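Local coordinates for isomerase (Escherichia coli, PDB 5VHU) that probably interconverts a ketose and an aldose phosphosugar as an arabinose-5-phosphate isomerase of the SIS family, and assembles as a homotetramer, at the interface of chains A and B and the interface of chains A and C. Residues are numbered along the deposited sequence; one frame, centred on the assembly and turned at random. Chains: chain A/B/C, Isomerase.

Contact 1: the interface of chains A and B. Residues chain A 30, 32-33, 36-37, 175; chain B 3, 6-7, 10.
B:Leu6 forms the apolar centre, its two branches spread over A:Ala33 and A:Ile36. CD1 lies over the backbone of A:Ala33, 3.8 Å from its CA; the small alanine lets the leucine come that close to the helix. CD2 touches CG2 of A:Ile36 and, to the side, CD1 of A:Leu175 at 3.5 Å, a tight contact between leucines that cross at about a right angle. This is a helix-packing patch of the homotetramer: helix 3-25 of chain B lies against helix 32-41 of chain A, with the end of helix 156-175 closing one side. One turn along, B:Ile10 holds CG1 anti to its carbonyl carbon (chi1 -66°) and its chain extended, which carries CD1 to A:Ile36 CG1, tip to tip, at 3.9 Å. The same methyl reaches CB of A:Phe32 and, slightly farther off, its ring carbon CD2. Toward the rim, the methyl of A:Ala33 packs on the amide of B:Asn3, CB to CG 3.5 Å. Asparagine suits this border, offering a flat group to the methyl and a carbonyl to the lysine amine, which is probably charged. A:Lys37, extended beyond CG, spans the edge of the patch, and its terminal amine NZ donates to B:Asn3 OD1 at 2.9 Å, in the amide plane on a lone pair, with a C=O...N angle of 136°.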
ATOM      1  N   SER A  30      23.084  23.913  -1.741  1.00 19.60           N
ATOM      2  CA  SER A  30      22.697  25.361  -1.609  1.00 21.32           C
ATOM      3  C   SER A  30      21.209  25.608  -1.387  1.00 21.81           C
ATOM      4  O   SER A  30      20.839  26.471  -0.597  1.00 25.27           O
ATOM      5  CB  SER A  30      23.102  26.164  -2.848  1.00 22.98           C
ATOM      6  OG  SER A  30      24.479  26.042  -2.981  1.00 32.68           O
ATOM      7  N   PHE A  32      19.011  23.824   0.053  1.00 16.34           N
ATOM      8  CA  PHE A  32      18.420  23.211   1.254  1.00 15.29           C
ATOM      9  C   PHE A  32      17.915  24.129   2.323  1.00 15.92           C
ATOM     10  O   PHE A  32      17.014  23.762   3.099  1.00 15.32           O
ATOM     11  CB  PHE A  32      19.333  22.152   1.824  1.00 15.91           C
ATOM     12  CG  PHE A  32      19.243  20.868   1.075  1.00 17.69           C
ATOM     13  CD1 PHE A  32      19.735  20.755  -0.215  1.00 17.71           C
ATOM     14  CD2 PHE A  32      18.651  19.765   1.662  1.00 21.01           C
ATOM     15  CE1 PHE A  32      19.712  19.553  -0.903  1.00 20.27           C
ATOM     16  CE2 PHE A  32      18.547  18.570   0.949  1.00 21.85           C
ATOM     17  CZ  PHE A  32      19.099  18.456  -0.321  1.00 20.50           C
ATOM     18  N   ALA A  33      18.543  25.305   2.420  1.00 15.38           N
ATOM     19  CA  ALA A  33      18.114  26.273   3.387  1.00 17.13           C
ATOM     20  C   ALA A  33      16.718  26.765   2.985  1.00 16.52           C
ATOM     21  O   ALA A  33      15.811  26.888   3.840  1.00 16.53           O
ATOM     22  CB  ALA A  33      19.127  27.420   3.456  1.00 18.49           C
ATOM     23  N   ILE A  36      14.081  24.077   3.700  1.00 12.80           N
ATOM     24  CA  ILE A  36      13.657  24.050   5.119  1.00 14.27           C
ATOM     25  C   ILE A  36      12.628  25.154   5.366  1.00 14.58           C
ATOM     26  O   ILE A  36      11.597  24.939   5.996  1.00 14.50           O
ATOM     27  CB  ILE A  36      14.868  24.141   6.090  1.00 14.67           C
ATOM     28  CG1 ILE A  36      15.704  22.834   6.044  1.00 15.96           C
ATOM     29  CG2 ILE A  36      14.422  24.480   7.534  1.00 14.62           C
ATOM     30  CD1 ILE A  36      15.030  21.624   6.711  1.00 19.41           C
ATOM     31  N   LYS A  37      12.913  26.348   4.848  1.00 14.48           N
ATOM     32  CA  LYS A  37      12.007  27.467   5.055  1.00 16.42           C
ATOM     33  C   LYS A  37      10.620  27.255   4.514  1.00 14.97           C
ATOM     34  O   LYS A  37       9.611  27.596   5.200  1.00 14.67           O
ATOM     35  CB  LYS A  37      12.637  28.758   4.511  1.00 18.20           C
ATOM     36  CG  LYS A  37      13.783  29.143   5.454  1.00 25.18           C
ATOM     37  CD  LYS A  37      14.724  30.182   4.845  1.00 28.10           C
ATOM     38  CE  LYS A  37      15.831  30.476   5.859  1.00 31.23           C
ATOM     39  NZ  LYS A  37      16.769  31.446   5.238  1.00 36.05           N
ATOM     40  N   LEU A 175      14.375  21.693  14.780  1.00 16.25           N
ATOM     41  CA  LEU A 175      14.064  23.131  14.730  1.00 17.50           C
ATOM     42  C   LEU A 175      12.735  23.478  15.391  1.00 16.80           C
ATOM     43  O   LEU A 175      12.635  24.526  16.006  1.00 17.63           O
ATOM     44  CB  LEU A 175      14.153  23.677  13.305  1.00 17.56           C
ATOM     45  CG  LEU A 175      15.609  23.620  12.748  1.00 20.42           C
ATOM     46  CD1 LEU A 175      15.599  23.701  11.222  1.00 20.70           C
ATOM     47  CD2 LEU A 175      16.540  24.704  13.313  1.00 22.15           C
TER
ATOM     48  N   ASN B   3      21.708  30.146   7.182  1.00 26.67           N
ATOM     49  CA  ASN B   3      21.783  29.152   6.104  1.00 28.39           C
ATOM     50  C   ASN B   3      22.941  28.186   6.233  1.00 30.14           C
ATOM     51  O   ASN B   3      22.750  26.953   6.059  1.00 26.15           O
ATOM     52  CB  ASN B   3      21.781  29.838   4.741  1.00 27.77           C
ATOM     53  CG  ASN B   3      20.456  30.554   4.448  1.00 31.57           C
ATOM     54  OD1 ASN B   3      19.490  30.492   5.231  1.00 30.38           O
ATOM     55  ND2 ASN B   3      20.408  31.239   3.315  1.00 33.03           N
ATOM     56  N   LEU B   6      22.036  25.737   9.102  1.00 22.83           N
ATOM     57  CA  LEU B   6      20.969  24.791   8.638  1.00 22.78           C
ATOM     58  C   LEU B   6      21.603  23.700   7.792  1.00 21.95           C
ATOM     59  O   LEU B   6      21.302  22.495   7.992  1.00 19.79           O
ATOM     60  CB  LEU B   6      19.859  25.432   7.776  1.00 24.39           C
ATOM     61  CG  LEU B   6      18.695  26.316   8.279  1.00 29.39           C
ATOM     62  CD1 LEU B   6      17.878  26.868   7.095  1.00 28.57           C
ATOM     63  CD2 LEU B   6      17.767  25.606   9.278  1.00 27.85           C
ATOM     64  N   ILE B   7      22.461  24.107   6.840  1.00 18.58           N
ATOM     65  CA  ILE B   7      23.170  23.105   5.972  1.00 19.78           C
ATOM     66  C   ILE B   7      24.015  22.131   6.792  1.00 19.55           C
ATOM     67  O   ILE B   7      23.990  20.892   6.535  1.00 18.40           O
ATOM     68  CB  ILE B   7      23.902  23.770   4.753  1.00 19.28           C
ATOM     69  CG1 ILE B   7      22.847  24.351   3.780  1.00 20.35           C
ATOM     70  CG2 ILE B   7      24.846  22.793   4.039  1.00 20.22           C
ATOM     71  CD1 ILE B   7      23.411  25.246   2.668  1.00 20.86           C
ATOM     72  N   ILE B  10      21.692  19.594   8.566  1.00 16.23           N
ATOM     73  CA  ILE B  10      21.315  18.533   7.609  1.00 14.88           C
ATOM     74  C   ILE B  10      22.470  17.543   7.365  1.00 15.07           C
ATOM     75  O   ILE B  10      22.280  16.347   7.451  1.00 13.23           O
ATOM     76  CB  ILE B  10      20.773  19.166   6.300  1.00 16.89           C
ATOM     77  CG1 ILE B  10      19.449  19.890   6.604  1.00 17.96           C
ATOM     78  CG2 ILE B  10      20.678  18.145   5.171  1.00 16.76           C
ATOM     79  CD1 ILE B  10      19.059  20.940   5.552  1.00 21.71           C
TER

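Contact 2: the interface of chains A and C. Residues chain A 62-63, 66-67, 71-73, 186; chain C 83-84, 86-87.
C:Met87 points CG anti to its own carbonyl carbon (chi1 -57°) and then runs fully extended, which lays its thioether along A:Ala66, A:Ala63 and the start of strand 72-76. A:Tyr186 holds CG anti to its carbonyl carbon (chi1 -56°), which turns a ring face to C:Gly86. Both chains are SIS-family subunits, and here helix 52-67 of chain A receives the 3-10 turn 85-87 of chain C. The methyl of A:Ala66 packs on CG of C:Met87 at 3.5 Å, while the terminal CE lies near A:Ala63 CA and the sulphur near A:Phe73 CB. Alanines suit this helix face because their short side chains admit both the turn and a long, flexible methionine. C:Gly86 CA sits over the centre of the tyrosine ring, 3.6 Å from its centroid, in a CH-pi contact; without a side chain, the glycine can bring its backbone directly onto the aromatic face. The backbone N of C:Gly83 makes a weak hydrogen bond to A:Tyr186 O. Two waters join the backbones and a carboxylate. Water 1 links A:Ala66 O with C:Gly86 O, and water 2 lies 2.9 Å from A:Ala63 O and 2.6 Å from C:Asp84 OD1. A:Ala63 O also accepts a hydrogen bond from the hydroxyl of A:Ser67, OG to O 3.2 Å, with the donor tilted 24° from the carbonyl plane.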
ATOM      1  N   ALA A  62       7.371  10.196   3.926  1.00  6.12           N
ATOM      2  CA  ALA A  62       6.123  10.785   4.485  1.00  6.40           C
ATOM      3  C   ALA A  62       5.923  10.286   5.916  1.00  6.42           C
ATOM      4  O   ALA A  62       5.593  11.067   6.811  1.00  6.55           O
ATOM      5  CB  ALA A  62       4.896  10.366   3.586  1.00  6.28           C
ATOM      6  N   ALA A  63       6.151   8.981   6.125  1.00  6.48           N
ATOM      7  CA  ALA A  63       5.979   8.376   7.480  1.00  7.00           C
ATOM      8  C   ALA A  63       6.977   8.999   8.506  1.00  7.24           C
ATOM      9  O   ALA A  63       6.586   9.367   9.628  1.00  6.93           O
ATOM     10  CB  ALA A  63       6.134   6.847   7.415  1.00  6.88           C
ATOM     11  N   ALA A  66       5.968  12.619   9.380  1.00  7.89           N
ATOM     12  CA  ALA A  66       4.831  12.617  10.311  1.00  8.36           C
ATOM     13  C   ALA A  66       5.208  12.193  11.733  1.00  8.87           C
ATOM     14  O   ALA A  66       4.788  12.854  12.706  1.00  9.50           O
ATOM     15  CB  ALA A  66       3.705  11.675   9.797  1.00  7.93           C
ATOM     16  N   SER A  67       6.031  11.163  11.831  1.00  9.15           N
ATOM     17  CA  SER A  67       6.370  10.558  13.134  1.00 10.50           C
ATOM     18  C   SER A  67       7.278  11.490  13.923  1.00 11.09           C
ATOM     19  O   SER A  67       7.425  11.322  15.151  1.00 12.59           O
ATOM     20  CB  SER A  67       7.049   9.214  12.950  1.00 12.09           C
ATOM     21  OG  SER A  67       8.282   9.387  12.303  1.00 14.11           O
ATOM     22  N   PRO A  71       3.326  17.001   9.749  1.00 10.42           N
ATOM     23  CA  PRO A  71       2.218  16.246   9.189  1.00  9.88           C
ATOM     24  C   PRO A  71       2.455  16.083   7.661  1.00  9.08           C
ATOM     25  O   PRO A  71       2.813  17.042   6.995  1.00  8.64           O
ATOM     26  CB  PRO A  71       0.982  17.143   9.484  1.00 12.83           C
ATOM     27  CG  PRO A  71       1.379  17.671  10.859  1.00 11.94           C
ATOM     28  CD  PRO A  71       2.829  18.094  10.635  1.00 11.39           C
ATOM     29  N   SER A  72       2.330  14.838   7.228  1.00  8.27           N
ATOM     30  CA  SER A  72       2.751  14.429   5.851  1.00  8.44           C
ATOM     31  C   SER A  72       2.077  13.123   5.476  1.00  8.74           C
ATOM     32  O   SER A  72       1.858  12.302   6.347  1.00  9.33           O
ATOM     33  CB  SER A  72       4.269  14.222   5.878  1.00  8.24           C
ATOM     34  OG  SER A  72       4.748  13.895   4.590  1.00  9.36           O
ATOM     35  N   PHE A  73       1.769  12.897   4.198  1.00  8.23           N
ATOM     36  CA  PHE A  73       1.306  11.575   3.780  1.00  7.97           C
ATOM     37  C   PHE A  73       1.702  11.387   2.307  1.00  7.95           C
ATOM     38  O   PHE A  73       2.215  12.321   1.682  1.00  7.27           O
ATOM     39  CB  PHE A  73      -0.218  11.321   3.980  1.00  8.65           C
ATOM     40  CG  PHE A  73      -1.112  12.231   3.145  1.00  9.30           C
ATOM     41  CD1 PHE A  73      -1.357  13.571   3.524  1.00 10.48           C
ATOM     42  CD2 PHE A  73      -1.751  11.745   2.015  1.00 10.05           C
ATOM     43  CE1 PHE A  73      -2.164  14.436   2.750  1.00 10.99           C
ATOM     44  CE2 PHE A  73      -2.600  12.586   1.228  1.00  9.78           C
ATOM     45  CZ  PHE A  73      -2.787  13.938   1.563  1.00 11.10           C
ATOM     46  N   TYR A 186       2.648   9.689  19.200  1.00 11.03           N
ATOM     47  CA  TYR A 186       2.438   9.051  17.878  1.00 11.32           C
ATOM     48  C   TYR A 186       2.954   7.644  17.794  1.00 12.09           C
ATOM     49  O   TYR A 186       2.612   6.931  16.830  1.00 12.37           O
ATOM     50  CB  TYR A 186       3.082   9.918  16.793  1.00 11.40           C
ATOM     51  CG  TYR A 186       2.597  11.355  16.744  1.00 11.96           C
ATOM     52  CD1 TYR A 186       1.285  11.693  17.091  1.00 12.57           C
ATOM     53  CD2 TYR A 186       3.473  12.374  16.360  1.00 12.71           C
ATOM     54  CE1 TYR A 186       0.847  13.021  17.037  1.00 13.10           C
ATOM     55  CE2 TYR A 186       3.052  13.703  16.293  1.00 12.62           C
ATOM     56  CZ  TYR A 186       1.753  13.999  16.634  1.00 14.02           C
ATOM     57  OH  TYR A 186       1.362  15.297  16.560  1.00 16.52           O
TER
ATOM     58  N   GLY C  83       3.822   5.679  14.473  1.00  8.80           N
ATOM     59  CA  GLY C  83       4.189   7.000  14.046  1.00  9.14           C
ATOM     60  C   GLY C  83       3.180   7.703  13.166  1.00  8.91           C
ATOM     61  O   GLY C  83       3.143   8.937  13.146  1.00  8.72           O
ATOM     62  N   ASP C  84       2.352   6.942  12.417  1.00  8.20           N
ATOM     63  CA  ASP C  84       1.508   7.593  11.416  1.00  8.35           C
ATOM     64  C   ASP C  84       0.348   8.358  12.074  1.00  8.58           C
ATOM     65  O   ASP C  84      -0.338   9.098  11.383  1.00  7.90           O
ATOM     66  CB  ASP C  84       0.950   6.588  10.358  1.00  8.61           C
ATOM     67  CG  ASP C  84       1.978   6.035   9.431  1.00 10.95           C
ATOM     68  OD1 ASP C  84       3.191   6.152   9.667  1.00 13.23           O
ATOM     69  OD2 ASP C  84       1.586   5.450   8.375  1.00 10.61           O
ATOM     70  N   GLY C  86       0.926  10.864  13.591  1.00  7.98           N
ATOM     71  CA  GLY C  86       1.417  12.182  13.254  1.00  8.05           C
ATOM     72  C   GLY C  86       0.848  12.757  11.978  1.00  8.52           C
ATOM     73  O   GLY C  86       0.944  14.003  11.745  1.00  8.93           O
ATOM     74  N   MET C  87       0.212  11.900  11.153  1.00  7.91           N
ATOM     75  CA  MET C  87      -0.478  12.413   9.959  1.00  8.48           C
ATOM     76  C   MET C  87      -1.781  13.174  10.237  1.00  9.77           C
ATOM     77  O   MET C  87      -2.216  13.964   9.386  1.00 10.90           O
ATOM     78  CB  MET C  87      -0.731  11.275   8.942  1.00  8.09           C
ATOM     79  CG  MET C  87       0.588  10.605   8.571  1.00  7.80           C
ATOM     80  SD  MET C  87       0.258   9.247   7.438  1.00  9.19           S
ATOM     81  CE  MET C  87       1.968   8.772   7.080  1.00  8.69           C
TER
HETATM   82  O   HOH W   1       3.209  15.247  12.660  1.00  9.61           O
HETATM   83  O   HOH W   2       5.201   7.227  10.967  1.00 14.07           O

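Contact 3: the interface of chains A and C. Residues chain A 80-81, 85, 112, 115-116; chain C 185-186, 188.
Helix 180-186 of chain C, near the C-terminal end of the modelled chain, docks by its last turn and the following proline against helix 110-116 and the end of helix 77-84 in chain A. C:Leu185 supplies both a polar and an apolar grip. Its backbone carbonyl accepts a short hydrogen bond from the hydroxyl of A:Ser112, OG to O 2.6 Å, in the carbonyl plane with a C=O...O angle of 147°. Serine suits this spot: a small side chain whose hydroxyl satisfies a carbonyl at a helix end. The leucine's CG stands anti to its backbone N (chi1 177°), and its two methyls part over helix 110-116. CD1 lies 3.8 Å from A:Ser112 CB and also meets A:Lys115 CB, with the lysine side chain sliding past in the opposite direction. CD2 touches A:Met116 CG at 3.9 Å, the two side chains crossing obliquely. C:Tyr186 sets ring carbon CD1 3.9 Å from A:Leu85 CB; the leucine packs there through CB and its backbone, while its CD1 lies near the carbonyls of C:Leu185 and C:Tyr186. Farther along, C:Pro188 lies across A:Val81 at about a right angle, CD 3.6 Å from A:Val81 O; lacking an N-H, the proline meets A:Val81 through its ring carbons CG and CD. The site thus spans two regions of the chain A fold, with helix 110-116 preceding strand 120-124 and helix 77-84 leading into 3-10 helix 85-87.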
ATOM      1  N   ALA A  80      -2.872   9.420  -8.146  1.00  7.29           N
ATOM      2  CA  ALA A  80      -3.113  10.880  -8.155  1.00  7.33           C
ATOM      3  C   ALA A  80      -4.012  11.206  -9.362  1.00  7.75           C
ATOM      4  O   ALA A  80      -5.031  11.918  -9.234  1.00  7.73           O
ATOM      5  CB  ALA A  80      -1.763  11.652  -8.272  1.00  7.82           C
ATOM      6  N   VAL A  81      -3.666  10.670 -10.531  1.00  7.04           N
ATOM      7  CA  VAL A  81      -4.449  11.055 -11.764  1.00  7.95           C
ATOM      8  C   VAL A  81      -5.732  10.196 -11.924  1.00  7.83           C
ATOM      9  O   VAL A  81      -6.503  10.377 -12.850  1.00  8.82           O
ATOM     10  CB  VAL A  81      -3.585  11.107 -13.059  1.00  8.96           C
ATOM     11  CG1 VAL A  81      -2.449  12.098 -12.805  1.00 10.10           C
ATOM     12  CG2 VAL A  81      -3.101   9.707 -13.504  1.00  9.19           C
ATOM     13  N   LEU A  85      -5.560  13.123  -6.561  1.00  8.88           N
ATOM     14  CA  LEU A  85      -5.259  14.573  -6.481  1.00  9.04           C
ATOM     15  C   LEU A  85      -6.242  15.339  -5.558  1.00  8.53           C
ATOM     16  O   LEU A  85      -5.892  16.365  -4.953  1.00  8.36           O
ATOM     17  CB  LEU A  85      -5.244  15.134  -7.905  1.00  9.70           C
ATOM     18  CG  LEU A  85      -3.917  14.920  -8.617  1.00 10.53           C
ATOM     19  CD1 LEU A  85      -4.188  15.023 -10.143  1.00 11.72           C
ATOM     20  CD2 LEU A  85      -2.791  15.858  -8.103  1.00 11.77           C
ATOM     21  N   SER A 112      -2.833  19.424 -13.584  1.00  9.99           N
ATOM     22  CA  SER A 112      -3.756  19.621 -12.475  1.00  9.82           C
ATOM     23  C   SER A 112      -3.143  20.351 -11.288  1.00  9.64           C
ATOM     24  O   SER A 112      -3.757  21.261 -10.747  1.00 10.51           O
ATOM     25  CB  SER A 112      -4.402  18.276 -12.004  1.00 10.03           C
ATOM     26  OG  SER A 112      -5.106  17.666 -13.103  1.00 11.83           O
ATOM     27  N   LYS A 115      -3.095  24.065 -11.926  1.00 12.62           N
ATOM     28  CA  LYS A 115      -4.420  24.608 -11.694  1.00 13.30           C
ATOM     29  C   LYS A 115      -4.807  24.706 -10.225  1.00 13.05           C
ATOM     30  O   LYS A 115      -5.424  25.670  -9.797  1.00 11.81           O
ATOM     31  CB  LYS A 115      -5.492  23.872 -12.501  1.00 16.19           C
ATOM     32  CG  LYS A 115      -5.342  23.986 -14.013  1.00 19.30           C
ATOM     33  CD  LYS A 115      -6.541  23.327 -14.672  1.00 23.41           C
ATOM     34  CE  LYS A 115      -6.317  23.126 -16.158  1.00 27.57           C
ATOM     35  NZ  LYS A 115      -7.549  22.454 -16.680  1.00 31.02           N
ATOM     36  N   MET A 116      -4.424  23.702  -9.431  1.00 11.63           N
ATOM     37  CA  MET A 116      -4.745  23.666  -7.991  1.00 11.86           C
ATOM     38  C   MET A 116      -3.953  24.689  -7.200  1.00 13.19           C
ATOM     39  O   MET A 116      -4.446  25.127  -6.158  1.00 14.60           O
ATOM     40  CB  MET A 116      -4.473  22.275  -7.455  1.00 10.96           C
ATOM     41  CG  MET A 116      -5.535  21.290  -7.973  1.00 11.54           C
ATOM     42  SD  MET A 116      -4.950  19.558  -7.887  1.00 12.09           S
ATOM     43  CE  MET A 116      -4.873  19.380  -6.107  1.00 11.75           C
TER
ATOM     44  N   LEU C 185     -10.504  17.614 -13.006  1.00 10.82           N
ATOM     45  CA  LEU C 185      -9.289  18.183 -12.414  1.00 11.04           C
ATOM     46  C   LEU C 185      -8.518  17.075 -11.660  1.00 11.64           C
ATOM     47  O   LEU C 185      -7.276  16.899 -11.839  1.00 10.84           O
ATOM     48  CB  LEU C 185      -9.642  19.350 -11.497  1.00 11.14           C
ATOM     49  CG  LEU C 185      -8.465  20.000 -10.760  1.00 11.94           C
ATOM     50  CD1 LEU C 185      -7.445  20.593 -11.766  1.00 11.11           C
ATOM     51  CD2 LEU C 185      -8.984  21.013  -9.723  1.00 14.14           C
ATOM     52  N   TYR C 186      -9.271  16.277 -10.891  1.00 11.03           N
ATOM     53  CA  TYR C 186      -8.621  15.190 -10.122  1.00 11.32           C
ATOM     54  C   TYR C 186      -8.453  13.915 -10.896  1.00 12.09           C
ATOM     55  O   TYR C 186      -7.702  13.027 -10.444  1.00 12.37           O
ATOM     56  CB  TYR C 186      -9.420  14.932  -8.842  1.00 11.40           C
ATOM     57  CG  TYR C 186      -9.610  16.142  -7.945  1.00 11.96           C
ATOM     58  CD1 TYR C 186      -8.640  17.146  -7.863  1.00 12.57           C
ATOM     59  CD2 TYR C 186     -10.781  16.275  -7.193  1.00 12.71           C
ATOM     60  CE1 TYR C 186      -8.825  18.255  -7.029  1.00 13.10           C
ATOM     61  CE2 TYR C 186     -10.977  17.370  -6.350  1.00 12.62           C
ATOM     62  CZ  TYR C 186     -10.001  18.335  -6.288  1.00 14.02           C
ATOM     63  OH  TYR C 186     -10.210  19.391  -5.461  1.00 16.52           O
ATOM     64  N   PRO C 188      -7.602  13.529 -14.674  1.00 20.25           N
ATOM     65  CA  PRO C 188      -7.367  14.210 -15.999  1.00 25.06           C
ATOM     66  C   PRO C 188      -7.179  13.305 -17.215  1.00 31.50           C
ATOM     67  O   PRO C 188      -6.786  12.166 -17.043  1.00 29.90           O
ATOM     68  CB  PRO C 188      -6.048  14.959 -15.784  1.00 23.25           C
ATOM     69  CG  PRO C 188      -5.392  14.326 -14.621  1.00 22.39           C
ATOM     70  CD  PRO C 188      -6.497  13.843 -13.737  1.00 19.44           C
TER

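Contact 1 belongs to the A-B interface, whereas contacts 2 and 3 are parts of the A-C interface. For the copies described, the C-alpha centres lie about 21 Å apart for contacts 1 and 2, 23 Å for contacts 2 and 3, and 30 Å for contacts 1 and 3. Contacts 2 and 3 both use helices 77-84, 85-87 (3-10) and 180-186 with the chains exchanged: A:Tyr186 in contact 2, C:Tyr186 in contact 3. The symmetry mate of contact 3 therefore shares A:Tyr186 with contact 2. Each interface is two-fold symmetric, so every subunit uses separate surfaces for two partners, which fits the homotetramer.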